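Side-chain contacts in insecticidal Delta-Endotoxin Cry8Ea1 (Bacillus Thuringiensis, PDB 3EB7), which is toxic to larvae of the soil pest Holotrichia parallela and, like other three-domain Cry toxins, probably acts by forming pores in gut cell membranes: residues Glu392-Ser395 with Glu396-Leu399; Phe207-Glu210 with Met211-Val215; Val7-Ala10 with Ile11-Gly15. All coordinates share one frame; numbering follows the deposited sequence.

How the interactions relate
Three local contacts meet where the N-terminal helical domain faces the first of the two beta-rich domains. Interaction 1 turns the end of an outer strand into a short helix in the beta-rich part, while interactions 2 and 3 are helical turns in the N-terminal part. The centres of interactions 2 and 3 lie about 11 Å apart, and each lies about 15 Å from that of interaction 1. Polar and apolar links cross the boundary: Glu-398 OE2 makes a salt bridge with Arg-209 NH2 at 3.2 Å, and Leu-399 CD2 rests 4.0 Å from Leu-213 CD1. Val-7 CG1 packs against both Leu-213 CD1, at 3.8 Å, and Glu-398 O, at 3.4 Å.

Interaction 1 of 3, residues Glu392-Ser395 with Glu396-Leu399; sequences EKDS and EVEL
Asp-394 closes the end of strand 389-394 by holding Glu-396, the next residue but one, through its side chain. Glu-396 N donates to Asp-394 OD2 at 3.1 Å, a capping bond that also closes an Asx turn. With CG anti to the backbone nitrogen (chi1 172°), the Asp-394 carboxylate folds forward to the amide, which meets OD2 from above the carboxylate plane, 49° out of it. The Glu-396 side chain crosses that of Asp-394 obliquely, their carboxylate planes 27° apart and Glu-396 OE2 4.4 Å from Asp-394 OD2. Its other oxygen, OE1, is hydrogen-bonded by Asn-408.

Val-397 follows with a main-chain bond, its N donating to Asp-394 O at 3.2 Å. Its CG2 methyl, beside its own backbone nitrogen, is brought 4.2 Å from Asp-394 CB, a loose apolar contact beside the cap.

Glu-398 N makes only a weak bond to Ser-395 O. The Glu-398 side chain runs out extended, and its OE2 pairs with Arg-209 NH2 of the helical domain, a reach across the boundary that suits a long acid; Asp-245 N gives the same oxygen a second grip.

Leu-399 N gives the firmer bond to Ser-395 O, at 2.7 Å, so this carbonyl receives two amides. Leu-399 and Ser-395 both touch Trp-432, and the small Ser-395 hydroxyl accepts from Thr-344 N on the neighbouring strand.

Aspartate suits the cap because its short chain lets the acid reach an amide of the first turn. The negative charge at OD2 would favour the positive end of the short helix dipole, while the nearby acid of Glu-396 would probably oppose it; a weak, long ion pair with Lys-343 may partly offset that repulsion.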
loop_
_atom_site.group_PDB
_atom_site.type_symbol
_atom_site.label_atom_id
_atom_site.label_comp_id
_atom_site.label_asym_id
_atom_site.label_seq_id
_atom_site.Cartn_x
_atom_site.Cartn_y
_atom_site.Cartn_z
ATOM N N GLU A 392 6.336 21.850 13.124
ATOM C CA GLU A 392 6.290 20.470 13.585
ATOM C C GLU A 392 5.657 19.608 12.502
ATOM O O GLU A 392 4.524 19.860 12.101
ATOM C CB GLU A 392 5.474 20.352 14.885
ATOM C CG GLU A 392 6.117 20.995 16.126
ATOM C CD GLU A 392 7.203 20.107 16.798
ATOM O OE1 GLU A 392 6.941 19.545 17.909
ATOM O OE2 GLU A 392 8.308 19.973 16.219
ATOM N N LYS A 393 6.386 18.599 12.014
ATOM C CA LYS A 393 5.814 17.663 11.071
ATOM C C LYS A 393 5.588 16.328 11.814
ATOM O O LYS A 393 6.489 15.772 12.426
ATOM C CB LYS A 393 6.682 17.503 9.814
ATOM C CG LYS A 393 7.371 18.748 9.249
ATOM C CD LYS A 393 6.454 19.881 8.808
ATOM C CE LYS A 393 5.712 19.599 7.455
ATOM N NZ LYS A 393 6.528 18.920 6.358
ATOM N N ASP A 394 4.340 15.882 11.827
ATOM C CA ASP A 394 3.906 14.746 12.611
ATOM C C ASP A 394 3.486 13.759 11.571
ATOM O O ASP A 394 2.563 14.007 10.816
ATOM C CB ASP A 394 2.732 15.170 13.508
ATOM C CG ASP A 394 2.060 14.000 14.242
ATOM O OD1 ASP A 394 1.109 14.268 15.021
ATOM O OD2 ASP A 394 2.445 12.825 14.059
ATOM N N SER A 395 4.181 12.633 11.519
ATOM C CA SER A 395 3.969 11.662 10.452
ATOM C C SER A 395 2.559 11.045 10.467
ATOM O O SER A 395 2.016 10.619 9.417
ATOM C CB SER A 395 5.063 10.580 10.501
ATOM O OG SER A 395 4.912 9.762 11.631
ATOM N N GLU A 396 1.956 11.015 11.651
ATOM C CA GLU A 396 0.616 10.422 11.815
ATOM C C GLU A 396 -0.479 11.235 11.169
ATOM O O GLU A 396 -1.596 10.773 11.076
ATOM C CB GLU A 396 0.258 10.202 13.293
ATOM C CG GLU A 396 1.089 9.113 13.945
ATOM C CD GLU A 396 0.563 8.758 15.325
ATOM O OE1 GLU A 396 0.556 7.547 15.655
ATOM O OE2 GLU A 396 0.148 9.695 16.068
ATOM N N VAL A 397 -0.178 12.445 10.745
ATOM C CA VAL A 397 -1.103 13.228 9.950
ATOM C C VAL A 397 -1.211 12.617 8.514
ATOM O O VAL A 397 -2.296 12.518 7.938
ATOM C CB VAL A 397 -0.668 14.749 9.945
ATOM C CG1 VAL A 397 -1.464 15.573 8.920
ATOM C CG2 VAL A 397 -0.818 15.343 11.338
ATOM N N GLU A 398 -0.074 12.207 7.960
ATOM C CA GLU A 398 -0.005 11.643 6.600
ATOM C C GLU A 398 -0.181 10.120 6.622
ATOM O O GLU A 398 -0.888 9.558 5.784
ATOM C CB GLU A 398 1.310 12.069 5.944
ATOM C CG GLU A 398 1.550 13.570 6.097
ATOM C CD GLU A 398 2.771 14.096 5.354
ATOM O OE1 GLU A 398 3.085 15.312 5.476
ATOM O OE2 GLU A 398 3.416 13.325 4.618
ATOM N N LEU A 399 0.393 9.483 7.642
ATOM C CA LEU A 399 0.315 8.034 7.887
ATOM C C LEU A 399 -0.322 7.639 9.260
ATOM O O LEU A 399 0.376 7.082 10.171
ATOM C CB LEU A 399 1.738 7.468 7.764
ATOM C CG LEU A 399 2.361 7.615 6.378
ATOM C CD1 LEU A 399 3.763 7.098 6.374
ATOM C CD2 LEU A 399 1.526 6.898 5.302
#

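Interaction 2 of 3, residues Phe207-Glu210 with Met211-Val215; sequences FRRE and MTLSV
Phe-207 to Glu-210 hand their carbonyls to the amides four residues on, beginning with Met-211 N to Phe-207 O at 2.9 Å, with a wider pi-type turn overlapping at residues 212-215.

One turn apart, Phe-207 and Met-211 form the central side-chain pair. Met-211 CG stands over the middle of the phenylalanine ring, 3.6 Å from its centroid and only 9° off the ring normal, a CH-pi contact. The bend at chi2 (-54°) leaves Met-211 SD above the same ring, 5.0 Å from its centroid, a more distant Met-aromatic contact. A flat ring and a flexible thioether suit this buried face, where Ile-59 and Val-55 of helix 47-59 also press.

Thr-212 turns its hydroxyl back, OG1 beside its own nitrogen, and gives it to Arg-208 O, which also receives Thr-212 N. The OG1 distance of 2.5 Å is very short and its exact value doubtful. Farther round, Leu-213 CD1 lies alongside Arg-209 CG at 4.0 Å, both chains pointing the same way. The aliphatic stem of the arginine thus packs while its guanidinium goes on to Tyr-243 O and Asp-245.

Methionine over phenylalanine at a one-turn spacing is the i to i+4 Met-aromatic motif, here facing inward in the helical bundle that forms the N-terminal domain of Cry toxins.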
loop_
_atom_site.group_PDB
_atom_site.type_symbol
_atom_site.label_atom_id
_atom_site.label_comp_id
_atom_site.label_asym_id
_atom_site.label_seq_id
_atom_site.Cartn_x
_atom_site.Cartn_y
_atom_site.Cartn_z
ATOM N N PHE A 207 -0.028 13.710 -3.970
ATOM C CA PHE A 207 -1.118 12.983 -4.681
ATOM C C PHE A 207 -0.723 11.512 -4.746
ATOM O O PHE A 207 -1.521 10.652 -4.405
ATOM C CB PHE A 207 -1.299 13.524 -6.100
ATOM C CG PHE A 207 -2.311 12.751 -6.942
ATOM C CD1 PHE A 207 -3.593 13.259 -7.155
ATOM C CD2 PHE A 207 -1.972 11.531 -7.542
ATOM C CE1 PHE A 207 -4.550 12.528 -7.945
ATOM C CE2 PHE A 207 -2.902 10.804 -8.280
ATOM C CZ PHE A 207 -4.183 11.312 -8.493
ATOM N N ARG A 208 0.511 11.229 -5.192
ATOM C CA ARG A 208 1.072 9.904 -5.172
ATOM C C ARG A 208 0.904 9.163 -3.848
ATOM O O ARG A 208 0.400 8.035 -3.827
ATOM C CB ARG A 208 2.568 9.940 -5.519
ATOM C CG ARG A 208 3.193 8.555 -5.419
ATOM C CD ARG A 208 4.605 8.405 -6.029
ATOM N NE ARG A 208 5.487 9.540 -5.747
ATOM C CZ ARG A 208 6.490 9.928 -6.535
ATOM N NH1 ARG A 208 6.788 9.277 -7.660
ATOM N NH2 ARG A 208 7.216 10.974 -6.189
ATOM N N ARG A 209 1.357 9.765 -2.749
ATOM C CA ARG A 209 1.177 9.101 -1.444
ATOM C C ARG A 209 -0.324 8.918 -1.073
ATOM O O ARG A 209 -0.774 7.813 -0.740
ATOM C CB ARG A 209 1.941 9.836 -0.322
ATOM C CG ARG A 209 1.623 9.273 1.113
ATOM C CD ARG A 209 2.225 10.091 2.233
ATOM N NE ARG A 209 1.556 11.382 2.433
ATOM C CZ ARG A 209 2.017 12.557 1.978
ATOM N NH1 ARG A 209 3.164 12.643 1.288
ATOM N NH2 ARG A 209 1.337 13.671 2.232
ATOM N N GLU A 210 -1.091 9.993 -1.127
ATOM C CA GLU A 210 -2.469 9.931 -0.667
ATOM C C GLU A 210 -3.314 8.967 -1.461
ATOM O O GLU A 210 -4.123 8.276 -0.880
ATOM C CB GLU A 210 -3.117 11.321 -0.663
ATOM C CG GLU A 210 -2.602 12.205 0.482
ATOM C CD GLU A 210 -3.535 13.409 0.768
ATOM O OE1 GLU A 210 -4.762 13.374 0.390
ATOM O OE2 GLU A 210 -3.025 14.373 1.391
ATOM N N MET A 211 -3.126 8.935 -2.780
ATOM C CA MET A 211 -3.925 8.058 -3.642
ATOM C C MET A 211 -3.462 6.616 -3.681
ATOM O O MET A 211 -4.236 5.735 -3.995
ATOM C CB MET A 211 -4.043 8.624 -5.073
ATOM C CG MET A 211 -4.676 10.029 -5.128
ATOM S SD MET A 211 -6.290 10.116 -4.287
ATOM C CE MET A 211 -7.325 9.557 -5.644
ATOM N N THR A 212 -2.198 6.366 -3.371
ATOM C CA THR A 212 -1.760 5.016 -3.122
ATOM C C THR A 212 -2.541 4.478 -1.922
ATOM O O THR A 212 -3.076 3.369 -1.983
ATOM C CB THR A 212 -0.274 4.989 -2.790
ATOM O OG1 THR A 212 0.460 5.567 -3.878
ATOM C CG2 THR A 212 0.223 3.529 -2.522
ATOM N N LEU A 213 -2.571 5.266 -0.835
ATOM C CA LEU A 213 -3.321 4.945 0.375
ATOM C C LEU A 213 -4.831 4.836 0.154
ATOM O O LEU A 213 -5.438 3.906 0.643
ATOM C CB LEU A 213 -3.058 5.997 1.481
ATOM C CG LEU A 213 -1.645 6.110 1.990
ATOM C CD1 LEU A 213 -1.472 7.383 2.744
ATOM C CD2 LEU A 213 -1.258 4.876 2.821
ATOM N N SER A 214 -5.416 5.784 -0.580
ATOM C CA SER A 214 -6.887 5.888 -0.735
ATOM C C SER A 214 -7.502 5.127 -1.909
ATOM O O SER A 214 -8.735 5.024 -2.006
ATOM C CB SER A 214 -7.317 7.364 -0.882
ATOM O OG SER A 214 -6.780 8.167 0.165
ATOM N N VAL A 215 -6.670 4.661 -2.834
ATOM C CA VAL A 215 -7.192 4.115 -4.062
ATOM C C VAL A 215 -6.469 2.817 -4.332
ATOM O O VAL A 215 -7.075 1.776 -4.279
ATOM C CB VAL A 215 -7.089 5.102 -5.288
ATOM C CG1 VAL A 215 -7.524 4.366 -6.612
ATOM C CG2 VAL A 215 -7.973 6.294 -5.101
#

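Interaction 3 of 3, residues Val7-Ala10 with Ile11-Gly15; sequences VKTA and ISLVG
Val-7 and Ile-11, one turn apart on helix 2-20, belong to the first helix of the N-terminal helical bundle of this three-domain Cry toxin. The polar contacts are regular alpha-helical bonds: from Ile-11 N to Val-7 O, at 2.9 Å, through Val-14 N to Ala-10 O, each amide reaches the carbonyl four residues back. Beyond these, Thr-9 OG1 has Asp-5 O as its strongest partner, with Gln-47 OE1 as a competing acceptor for its one proton; the buried hydroxyl thus has polar company.

The apolar contacts use the same spacing. Val-7 CG1 lies beside Ile-11 CD1 at 3.9 Å, the two chains pointing the same way and both touching Pro-400. On another flank Thr-9 and Leu-13 run side by side toward helix 26-40, where the leucine meets Leu-36, Val-39 and Leu-40. Val-7, Thr-9 and Ile-11 are beta-branched, so few rotamers are open to them in a helix, and Ala-10, with a single methyl, lets helix 198-220 come near. Thr-9 owes its part in the packing to its first torsion (chi1 -59°), which turns OG1 back beside the nitrogen and its methyl forward, setting CG2 3.8 Å from Leu-13 CD2.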
loop_
_atom_site.group_PDB
_atom_site.type_symbol
_atom_site.label_atom_id
_atom_site.label_comp_id
_atom_site.label_asym_id
_atom_site.label_seq_id
_atom_site.Cartn_x
_atom_site.Cartn_y
_atom_site.Cartn_z
ATOM N N VAL A 7 -7.728 10.086 4.438
ATOM C CA VAL A 7 -6.607 9.164 4.499
ATOM C C VAL A 7 -6.738 8.316 5.754
ATOM O O VAL A 7 -6.444 7.131 5.762
ATOM C CB VAL A 7 -5.281 9.953 4.447
ATOM C CG1 VAL A 7 -4.101 9.104 4.898
ATOM C CG2 VAL A 7 -5.062 10.422 3.013
ATOM N N LYS A 8 -7.233 8.948 6.813
ATOM C CA LYS A 8 -7.524 8.258 8.042
ATOM C C LYS A 8 -8.566 7.178 7.762
ATOM O O LYS A 8 -8.404 6.045 8.153
ATOM C CB LYS A 8 -7.987 9.287 9.084
ATOM C CG LYS A 8 -7.871 8.849 10.507
ATOM C CD LYS A 8 -8.541 9.868 11.416
ATOM C CE LYS A 8 -9.149 9.208 12.668
ATOM N NZ LYS A 8 -10.603 8.907 12.506
ATOM N N THR A 9 -9.623 7.533 7.045
ATOM C CA THR A 9 -10.702 6.608 6.709
ATOM C C THR A 9 -10.229 5.439 5.857
ATOM O O THR A 9 -10.523 4.278 6.154
ATOM C CB THR A 9 -11.818 7.350 5.955
ATOM O OG1 THR A 9 -12.298 8.410 6.795
ATOM C CG2 THR A 9 -12.977 6.401 5.605
ATOM N N ALA A 10 -9.511 5.761 4.791
ATOM C CA ALA A 10 -9.014 4.793 3.839
ATOM C C ALA A 10 -8.023 3.831 4.489
ATOM O O ALA A 10 -8.056 2.629 4.207
ATOM C CB ALA A 10 -8.367 5.518 2.664
ATOM N N ILE A 11 -7.143 4.340 5.356
ATOM C CA ILE A 11 -6.165 3.451 6.026
ATOM C C ILE A 11 -6.858 2.490 6.972
ATOM O O ILE A 11 -6.509 1.307 7.051
ATOM C CB ILE A 11 -5.066 4.240 6.758
ATOM C CG1 ILE A 11 -3.995 4.679 5.750
ATOM C CG2 ILE A 11 -4.436 3.412 7.844
ATOM C CD1 ILE A 11 -2.989 5.652 6.312
ATOM N N SER A 12 -7.855 3.011 7.689
ATOM C CA SER A 12 -8.628 2.234 8.627
ATOM C C SER A 12 -9.402 1.105 7.916
ATOM O O SER A 12 -9.481 -0.041 8.404
ATOM C CB SER A 12 -9.597 3.193 9.324
ATOM O OG SER A 12 -10.596 2.484 10.025
ATOM N N LEU A 13 -9.995 1.449 6.769
ATOM C CA LEU A 13 -10.761 0.517 5.975
ATOM C C LEU A 13 -9.882 -0.583 5.446
ATOM O O LEU A 13 -10.250 -1.742 5.593
ATOM C CB LEU A 13 -11.499 1.229 4.838
ATOM C CG LEU A 13 -13.006 1.481 4.950
ATOM C CD1 LEU A 13 -13.599 1.372 6.366
ATOM C CD2 LEU A 13 -13.286 2.824 4.381
ATOM N N VAL A 14 -8.707 -0.263 4.884
ATOM C CA VAL A 14 -7.831 -1.356 4.423
ATOM C C VAL A 14 -7.316 -2.233 5.556
ATOM O O VAL A 14 -7.180 -3.437 5.390
ATOM C CB VAL A 14 -6.689 -0.971 3.421
ATOM C CG1 VAL A 14 -7.166 -0.023 2.372
ATOM C CG2 VAL A 14 -5.516 -0.451 4.118
ATOM N N GLY A 15 -7.067 -1.638 6.714
ATOM C CA GLY A 15 -6.705 -2.415 7.878
ATOM C C GLY A 15 -7.778 -3.373 8.348
ATOM O O GLY A 15 -7.492 -4.497 8.752
#